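Local coordinates for protein MxaA (Stigmatella aurantiaca, PDB 4W4T) that carries a terminal reductase domain of the myxalamid PKS-NRPS pathway, a Rossmann-fold, NADPH-binding unit that probably releases the carrier-bound product by reduction, at residues 74-79 and 111-116. Sequence-based numbering, arbitrary orientation.
Sequences ELCRRT and EALAPR
L113 opens the contact on the apolar side: its CD2 lies 3.7 Å from CB of C76, with the sulfur of the same cysteine only slightly farther off. Three residues on, R116 does the polar work. CB of R116 sits 4.0 Å from SG of C76, and bends at chi2 (-77°) and chi3 (-55°) bring the guanidinium round so that C76 CB lies over one of its faces. From there the head group reaches the end of helix 66-78, a worked example of an arginine donating to a carbonyl of a helix's last turn and to one just past its end. R116 NH1 donates to O of C76 at 2.7 Å, in the carbonyl plane and on a lone pair. NH2 of R116 donates to O of T79 at 2.6 Å, but the bond is bent (132°) and arrives from above the carbonyl plane. A81 O takes another hydrogen bond from NH2, so the arginine also reaches the residue before strand 82-87. OG1 of T79 turns back to O of L75 at 2.7 Å, holding T79 against its own helix. The two arginine bonds tie the first helix of the Rossmann fold to the loop entering strand 117-121, and a positive charge at the helix's negative pole is probably favourable electrostatically.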
loop_
_atom_site.group_PDB
_atom_site.type_symbol
_atom_site.label_atom_id
_atom_site.label_comp_id
_atom_site.label_asym_id
_atom_site.label_seq_id
_atom_site.Cartn_x
_atom_site.Cartn_y
_atom_site.Cartn_z
ATOM N N GLU A 74 12.774 27.241 -15.904
ATOM C CA GLU A 74 12.555 27.650 -17.281
ATOM C C GLU A 74 11.807 28.986 -17.394
ATOM O O GLU A 74 12.110 29.801 -18.266
ATOM C CB GLU A 74 11.801 26.558 -18.038
ATOM C CG GLU A 74 11.661 26.821 -19.527
ATOM C CD GLU A 74 12.386 25.788 -20.368
ATOM O OE1 GLU A 74 12.597 24.655 -19.869
ATOM O OE2 GLU A 74 12.724 26.105 -21.524
ATOM N N LEU A 75 10.828 29.221 -16.525
ATOM C CA LEU A 75 10.086 30.480 -16.557
ATOM C C LEU A 75 10.974 31.681 -16.206
ATOM O O LEU A 75 10.811 32.765 -16.767
ATOM C CB LEU A 75 8.883 30.420 -15.594
ATOM C CG LEU A 75 7.673 29.618 -16.098
ATOM C CD1 LEU A 75 6.656 29.452 -14.975
ATOM C CD2 LEU A 75 7.021 30.259 -17.306
ATOM N N CYS A 76 11.902 31.491 -15.276
ATOM C CA CYS A 76 12.848 32.558 -14.950
ATOM C C CYS A 76 13.744 32.899 -16.151
ATOM O O CYS A 76 14.047 34.070 -16.395
ATOM C CB CYS A 76 13.694 32.169 -13.743
ATOM S SG CYS A 76 12.749 32.080 -12.202
ATOM N N ARG A 77 14.129 31.884 -16.923
ATOM C CA ARG A 77 15.021 32.115 -18.055
ATOM C C ARG A 77 14.316 32.770 -19.240
ATOM O O ARG A 77 14.905 33.592 -19.939
ATOM C CB ARG A 77 15.669 30.799 -18.499
ATOM C CG ARG A 77 16.815 30.357 -17.595
ATOM C CD ARG A 77 17.639 29.234 -18.206
ATOM N NE ARG A 77 16.960 27.946 -18.105
ATOM C CZ ARG A 77 16.297 27.375 -19.105
ATOM N NH1 ARG A 77 16.226 27.981 -20.285
ATOM N NH2 ARG A 77 15.701 26.207 -18.919
ATOM N N ARG A 78 13.060 32.415 -19.478
ATOM C CA ARG A 78 12.329 32.838 -20.654
ATOM C C ARG A 78 11.388 33.990 -20.516
ATOM O O ARG A 78 10.793 34.446 -21.465
ATOM C CB ARG A 78 11.565 31.678 -21.208
ATOM C CG ARG A 78 12.377 30.422 -21.209
ATOM C CD ARG A 78 12.938 30.171 -22.549
ATOM N NE ARG A 78 11.914 30.278 -23.547
ATOM C CZ ARG A 78 11.114 29.307 -23.959
ATOM N NH1 ARG A 78 11.173 28.053 -23.480
ATOM N NH2 ARG A 78 10.241 29.612 -24.863
ATOM N N THR A 79 11.219 34.433 -19.305
ATOM C CA THR A 79 10.398 35.604 -19.043
ATOM C C THR A 79 11.162 36.544 -18.128
ATOM O O THR A 79 12.121 36.136 -17.484
ATOM C CB THR A 79 9.068 35.246 -18.357
ATOM O OG1 THR A 79 9.309 35.053 -16.958
ATOM C CG2 THR A 79 8.456 33.978 -18.947
ATOM N N GLU A 111 21.695 31.475 -7.449
ATOM C CA GLU A 111 21.168 32.518 -6.567
ATOM C C GLU A 111 20.577 33.716 -7.314
ATOM O O GLU A 111 19.837 34.505 -6.725
ATOM C CB GLU A 111 22.248 32.977 -5.588
ATOM C CG GLU A 111 22.219 32.199 -4.282
ATOM C CD GLU A 111 20.981 32.502 -3.443
ATOM O OE1 GLU A 111 20.446 33.628 -3.544
ATOM O OE2 GLU A 111 20.529 31.605 -2.691
ATOM N N ALA A 112 20.856 33.836 -8.609
ATOM C CA ALA A 112 20.223 34.885 -9.400
ATOM C C ALA A 112 18.726 34.621 -9.617
ATOM O O ALA A 112 18.009 35.475 -10.148
ATOM C CB ALA A 112 20.930 35.045 -10.736
ATOM N N LEU A 113 18.264 33.436 -9.217
ATOM C CA LEU A 113 16.844 33.094 -9.308
ATOM C C LEU A 113 16.029 33.748 -8.196
ATOM O O LEU A 113 14.841 34.039 -8.372
ATOM C CB LEU A 113 16.643 31.582 -9.234
ATOM C CG LEU A 113 17.199 30.706 -10.358
ATOM C CD1 LEU A 113 16.966 29.244 -10.011
ATOM C CD2 LEU A 113 16.570 31.066 -11.693
ATOM N N ALA A 114 16.674 33.942 -7.048
ATOM C CA ALA A 114 15.999 34.369 -5.824
ATOM C C ALA A 114 15.158 35.642 -5.959
ATOM O O ALA A 114 14.027 35.665 -5.489
ATOM C CB ALA A 114 17.018 34.534 -4.696
ATOM N N PRO A 115 15.688 36.700 -6.601
ATOM C CA PRO A 115 14.837 37.893 -6.698
ATOM C C PRO A 115 13.543 37.653 -7.477
ATOM O O PRO A 115 12.563 38.354 -7.256
ATOM C CB PRO A 115 15.721 38.895 -7.450
ATOM C CG PRO A 115 17.111 38.406 -7.259
ATOM C CD PRO A 115 17.021 36.929 -7.187
ATOM N N ARG A 116 13.546 36.661 -8.364
ATOM C CA ARG A 116 12.432 36.440 -9.283
ATOM C C ARG A 116 11.257 35.673 -8.649
ATOM O O ARG A 116 10.133 35.737 -9.149
ATOM C CB ARG A 116 12.919 35.677 -10.525
ATOM C CG ARG A 116 14.022 36.374 -11.329
ATOM C CD ARG A 116 13.486 37.503 -12.179
ATOM N NE ARG A 116 12.406 37.063 -13.058
ATOM C CZ ARG A 116 12.583 36.416 -14.208
ATOM N NH1 ARG A 116 13.806 36.132 -14.641
ATOM N NH2 ARG A 116 11.532 36.049 -14.930
#